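Local coordinates for protein spectinomycin phosphotransferase (Legionella pneumophila, PDB 3I1A) that probably inactivates the antibiotic spectinomycin by transferring a phosphate group to it from a magnesium-bound nucleotide, as expected of an aminoglycoside phosphotransferase with a protein-kinase-like fold, at residues A[22-28]-A[40-45]; A[243-247]-A[260-264]. One frame throughout, in Å; residues are numbered along the deposited sequence.

How the contacts relate
Leaving helix 10-19, the chain forms contact 1 almost at once: 22-28 runs out along edge strand 25-29, turns, and comes back as strand 38-43, so that pairing with 40-45 closes a beta hairpin in the five-stranded antiparallel sheet. Contact 2 comes much later, after the strand pair 218-220/226-228 and strand 235-237. There the turn that ends helix 240-243 meets helix 257-267, and this contact closes a short loop in the helical part. The two loops follow in series, neither overlapping nor enclosing the other, with centres about 40 Å apart. Contact 1 belongs to the nucleotide-binding sheet, contact 2 to the helical part, about 11 Å (Ile-246 to Asn-217 side chains) from a magnesium-binding residue.

Contact 1 (A[22-28]-A[40-45]); sequences DIHTAQF and YQADSE
With chi1 at 55°, His-24 holds its imidazole between its own backbone N and carbonyl carbon, folded back so that one ring face lies over Asp-43 O, while chi1 of -52° in Asp-43 sets its carboxylate within reach of the Gln-41 amide. The carbonyl oxygen sits 3.3 Å from the imidazole plane, above the ring centre, and also accepts the His-24 backbone N-H in a nearly straight bond (His-24 N to Asp-43 O 2.9 Å). At the ring edge lies the Glu-45 backbone, its N 3.2 Å from His-24 CD2, a contact and not a hydrogen bond; Glu-45 CG also touches CD2, at 3.4 Å. In one of its conformers the Thr-25 methyl lies beside the Asp-43 carboxylate, whose OD2 takes Gln-41 NE2 on its syn lone pair at 2.9 Å, in the plane of the amide. Asp-43 OD1 turns to Ser-48 on the next strand.

The backbones form an antiparallel ladder: Thr-25/Asp-43 and Gln-27/Gln-41 are hydrogen-bonded pairs, Ala-26/Ala-42 and Phe-28/Tyr-40 non-hydrogen-bonded ones. The alanines and aromatics share the other face, where Ala-42 CB meets Ile-23 CG2 at 3.7 Å and the two rings meet obliquely, Phe-28 CD1 lying 3.9 Å from Tyr-40 CE2. Leu-11 and Leu-15 of helix 10-19 pack against this apolar side.

The hairpin therefore has two chemically distinct faces, one apolar and applied to a helix, the other polar, where Gln-41 and Ser-48 should hold the carboxylate's rotation. Gln-41 also lies near Phe-50, a nucleotide-binding residue, consistent with a place in the N-lobe sheet of a kinase-like fold.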
# COMPACT_ATOMS: atom_id res chain seq x y z
N ASP A 22 32.08 -1.64 3.32
CA ASP A 22 32.67 -2.66 4.19
C ASP A 22 31.71 -2.98 5.33
O ASP A 22 31.44 -2.14 6.19
CB ASP A 22 34.02 -2.21 4.77
CG ASP A 22 35.17 -2.43 3.82
OD1 ASP A 22 35.27 -3.51 3.21
OD2 ASP A 22 36.01 -1.51 3.70
N ILE A 23 31.19 -4.20 5.31
CA ILE A 23 30.25 -4.67 6.31
C ILE A 23 31.02 -5.63 7.20
O ILE A 23 31.78 -6.47 6.71
CB ILE A 23 29.05 -5.41 5.65
CG1 ILE A 23 28.25 -4.43 4.79
CG2 ILE A 23 28.16 -6.05 6.71
CD1 ILE A 23 27.69 -3.27 5.57
N HIS A 24 30.81 -5.51 8.50
CA HIS A 24 31.52 -6.36 9.44
C HIS A 24 30.61 -7.42 10.02
O HIS A 24 31.06 -8.38 10.63
CB HIS A 24 32.13 -5.51 10.57
CG HIS A 24 31.14 -4.64 11.28
ND1 HIS A 24 30.12 -5.14 12.06
CD2 HIS A 24 31.01 -3.29 11.33
CE1 HIS A 24 29.40 -4.15 12.55
NE2 HIS A 24 29.93 -3.01 12.13
N THR A 25 29.31 -7.27 9.80
CA THR A 25 28.36 -8.25 10.30
C THR A 25 27.05 -8.19 9.52
O THR A 25 26.50 -7.12 9.27
CB THR A 25 28.07 -8.01 11.81
OG1 THR A 25 27.41 -9.15 12.37
CG2 THR A 25 27.22 -6.77 12.01
N ALA A 26 26.57 -9.36 9.11
CA ALA A 26 25.33 -9.47 8.35
C ALA A 26 24.48 -10.59 8.94
O ALA A 26 24.97 -11.65 9.28
CB ALA A 26 25.63 -9.77 6.89
N GLN A 27 23.18 -10.34 9.05
CA GLN A 27 22.29 -11.31 9.65
C GLN A 27 20.94 -11.37 8.94
O GLN A 27 20.36 -10.34 8.60
CB GLN A 27 22.10 -10.95 11.13
CG GLN A 27 21.24 -11.90 11.92
CD GLN A 27 21.14 -11.48 13.38
OE1 GLN A 27 22.16 -11.34 14.06
NE2 GLN A 27 19.92 -11.29 13.86
N PHE A 28 20.45 -12.59 8.70
CA PHE A 28 19.16 -12.76 8.04
C PHE A 28 18.06 -12.27 8.96
O PHE A 28 18.10 -12.52 10.15
CB PHE A 28 18.92 -14.24 7.72
CG PHE A 28 17.56 -14.53 7.14
CD1 PHE A 28 17.12 -13.88 5.99
CD2 PHE A 28 16.72 -15.48 7.74
CE1 PHE A 28 15.86 -14.16 5.43
CE2 PHE A 28 15.46 -15.77 7.19
CZ PHE A 28 15.04 -15.11 6.03
N TYR A 40 17.92 -8.78 5.03
CA TYR A 40 19.09 -8.95 5.88
C TYR A 40 19.50 -7.62 6.48
O TYR A 40 19.25 -6.57 5.88
CB TYR A 40 20.29 -9.44 5.05
CG TYR A 40 20.14 -10.77 4.34
CD1 TYR A 40 19.45 -10.87 3.14
CD2 TYR A 40 20.70 -11.93 4.90
CE1 TYR A 40 19.32 -12.10 2.49
CE2 TYR A 40 20.58 -13.16 4.27
CZ TYR A 40 19.88 -13.24 3.06
OH TYR A 40 19.74 -14.45 2.45
N GLN A 41 20.13 -7.68 7.65
CA GLN A 41 20.65 -6.47 8.28
C GLN A 41 22.16 -6.59 8.15
O GLN A 41 22.76 -7.58 8.61
CB GLN A 41 20.29 -6.37 9.77
CG GLN A 41 20.93 -5.13 10.44
CD GLN A 41 20.74 -5.10 11.95
OE1 GLN A 41 19.61 -5.16 12.44
NE2 GLN A 41 21.84 -5.01 12.69
N ALA A 42 22.78 -5.62 7.49
CA ALA A 42 24.23 -5.63 7.30
C ALA A 42 24.77 -4.31 7.86
O ALA A 42 24.37 -3.23 7.43
CB ALA A 42 24.56 -5.77 5.82
N ASP A 43 25.70 -4.41 8.80
CA ASP A 43 26.26 -3.22 9.44
C ASP A 43 27.70 -2.88 9.09
O ASP A 43 28.57 -3.75 9.05
CB ASP A 43 26.18 -3.39 10.96
CG ASP A 43 24.79 -3.74 11.43
OD1 ASP A 43 23.89 -2.90 11.29
OD2 ASP A 43 24.61 -4.87 11.93
N SER A 44 27.93 -1.59 8.82
CA SER A 44 29.26 -1.08 8.52
C SER A 44 29.68 -0.43 9.83
O SER A 44 28.82 0.01 10.61
CB SER A 44 29.23 0.01 7.44
OG SER A 44 28.74 1.24 7.95
N GLU A 45 30.98 -0.38 10.10
CA GLU A 45 31.45 0.24 11.34
C GLU A 45 30.90 1.65 11.46
O GLU A 45 30.89 2.23 12.55
CB GLU A 45 32.99 0.26 11.36
CG GLU A 45 33.61 -1.13 11.34
CD GLU A 45 35.12 -1.13 11.38
OE1 GLU A 45 35.70 -0.44 12.25
OE2 GLU A 45 35.75 -1.82 10.54

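Contact 2 (A[243-247]-A[260-264]); sequences LMFIG and IQYFY
In the helical part of this kinase-like fold, a type I beta turn from Leu-243 to Ile-246, beginning at the last residue of helix 240-243, packs against helix 257-267. Ile-246 presses onto the Phe-263 ring from above: CG1 stands 3.6 Å from the ring centroid and only 3° off its normal, a CH-pi contact, with CD1 over the same face at 3.5 Å from Phe-263 CD1. Chi1 of -52° turns both branches to the helix, CG1 over the ring and CG2 against its root, 3.6 Å from Phe-263 CB and CG, with Ile-260 beyond.

The Leu-243 and Phe-263 side chains cross at about a right angle, Leu-243 CD2 lying 3.6 Å from Phe-263 CE2, while the other leucine methyl, CD1, comes to the edge of the Tyr-264 ring, 3.7 Å from the hydroxyl OH. A water in the plane of that ring links the two segments, donating to Leu-243 O at 2.8 Å and sharing a hydrogen bond with Tyr-264 OH at 2.7 Å; it gives a polar bridge to an otherwise apolar interface. At the far end, Ile-260 CD1 packs directly on the Gly-247 backbone, 3.9 Å from its CA.

Phe-263 is thus wedged into a larger core: Leu-121 and Leu-125 of helix 115-129 also touch it, and Tyr-267 on its own helix meets its ring. On the turn's side, Leu-243 rests on Leu-277 and Met-244 O accepts a hydrogen bond from Arg-281, so the turn lies between helix 257-267 and the long helix 274-297.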
# COMPACT_ATOMS: atom_id res chain seq x y z
N LEU A 243 -6.29 10.14 -3.84
CA LEU A 243 -6.92 11.17 -3.03
C LEU A 243 -7.97 10.65 -2.04
O LEU A 243 -8.22 11.30 -1.03
CB LEU A 243 -7.53 12.27 -3.94
CG LEU A 243 -6.46 13.02 -4.74
CD1 LEU A 243 -7.09 14.18 -5.59
CD2 LEU A 243 -5.41 13.58 -3.78
N MET A 244 -8.54 9.49 -2.32
CA MET A 244 -9.58 8.93 -1.46
C MET A 244 -9.08 8.70 -0.03
O MET A 244 -9.87 8.65 0.91
CB MET A 244 -10.10 7.62 -2.04
CG MET A 244 -9.07 6.52 -2.10
SD MET A 244 -9.73 4.88 -1.59
CE MET A 244 -9.44 4.99 0.22
N PHE A 245 -7.77 8.56 0.12
CA PHE A 245 -7.20 8.32 1.44
C PHE A 245 -7.17 9.56 2.33
O PHE A 245 -7.15 9.46 3.56
CB PHE A 245 -5.79 7.74 1.30
CG PHE A 245 -5.78 6.33 0.76
CD1 PHE A 245 -5.64 6.09 -0.61
CD2 PHE A 245 -5.95 5.25 1.61
CE1 PHE A 245 -5.68 4.79 -1.12
CE2 PHE A 245 -5.99 3.93 1.10
CZ PHE A 245 -5.86 3.71 -0.26
N ILE A 246 -7.16 10.75 1.72
CA ILE A 246 -7.11 11.99 2.50
C ILE A 246 -8.50 12.18 3.07
O ILE A 246 -9.46 12.41 2.33
CB ILE A 246 -6.68 13.18 1.60
CG1 ILE A 246 -5.38 12.81 0.85
CG2 ILE A 246 -6.49 14.45 2.45
CD1 ILE A 246 -4.18 12.44 1.75
N GLY A 247 -8.62 12.03 4.39
CA GLY A 247 -9.93 12.11 5.02
C GLY A 247 -10.67 10.77 4.88
O GLY A 247 -11.84 10.64 5.24
N ILE A 260 -7.56 17.54 5.80
CA ILE A 260 -7.96 17.72 4.42
C ILE A 260 -7.56 19.11 3.91
O ILE A 260 -7.01 19.26 2.81
CB ILE A 260 -9.47 17.48 4.28
CG1 ILE A 260 -9.79 16.04 4.69
CG2 ILE A 260 -9.93 17.77 2.86
CD1 ILE A 260 -11.25 15.72 4.71
N GLN A 261 -7.80 20.12 4.74
CA GLN A 261 -7.44 21.50 4.39
C GLN A 261 -5.95 21.69 4.15
O GLN A 261 -5.54 22.31 3.17
CB GLN A 261 -7.89 22.47 5.49
CG GLN A 261 -7.51 23.91 5.22
CD GLN A 261 -7.78 24.82 6.42
OE1 GLN A 261 -8.34 24.40 7.44
NE2 GLN A 261 -7.36 26.08 6.30
N TYR A 262 -5.13 21.16 5.06
CA TYR A 262 -3.69 21.28 4.93
C TYR A 262 -3.21 20.49 3.71
O TYR A 262 -2.35 20.96 2.92
CB TYR A 262 -2.99 20.74 6.20
CG TYR A 262 -3.41 21.36 7.51
CD1 TYR A 262 -3.10 20.74 8.73
CD2 TYR A 262 -4.13 22.56 7.55
CE1 TYR A 262 -3.49 21.30 9.96
CE2 TYR A 262 -4.53 23.13 8.78
CZ TYR A 262 -4.21 22.50 9.97
OH TYR A 262 -4.63 23.06 11.17
N PHE A 263 -3.74 19.29 3.53
CA PHE A 263 -3.35 18.49 2.38
C PHE A 263 -3.59 19.24 1.08
O PHE A 263 -2.67 19.37 0.27
CB PHE A 263 -4.11 17.17 2.32
CG PHE A 263 -3.79 16.36 1.08
CD1 PHE A 263 -2.68 15.52 1.05
CD2 PHE A 263 -4.55 16.51 -0.09
CE1 PHE A 263 -2.33 14.83 -0.10
CE2 PHE A 263 -4.20 15.82 -1.26
CZ PHE A 263 -3.09 14.98 -1.26
N TYR A 264 -4.80 19.75 0.87
CA TYR A 264 -5.08 20.45 -0.38
C TYR A 264 -4.39 21.77 -0.54
O TYR A 264 -4.20 22.24 -1.67
CB TYR A 264 -6.58 20.56 -0.59
CG TYR A 264 -7.14 19.25 -1.07
CD1 TYR A 264 -7.76 18.35 -0.21
CD2 TYR A 264 -6.98 18.87 -2.41
CE1 TYR A 264 -8.21 17.12 -0.66
CE2 TYR A 264 -7.42 17.64 -2.87
CZ TYR A 264 -8.04 16.77 -2.00
OH TYR A 264 -8.50 15.58 -2.48
O HOH W 1 -9.73 13.70 -0.92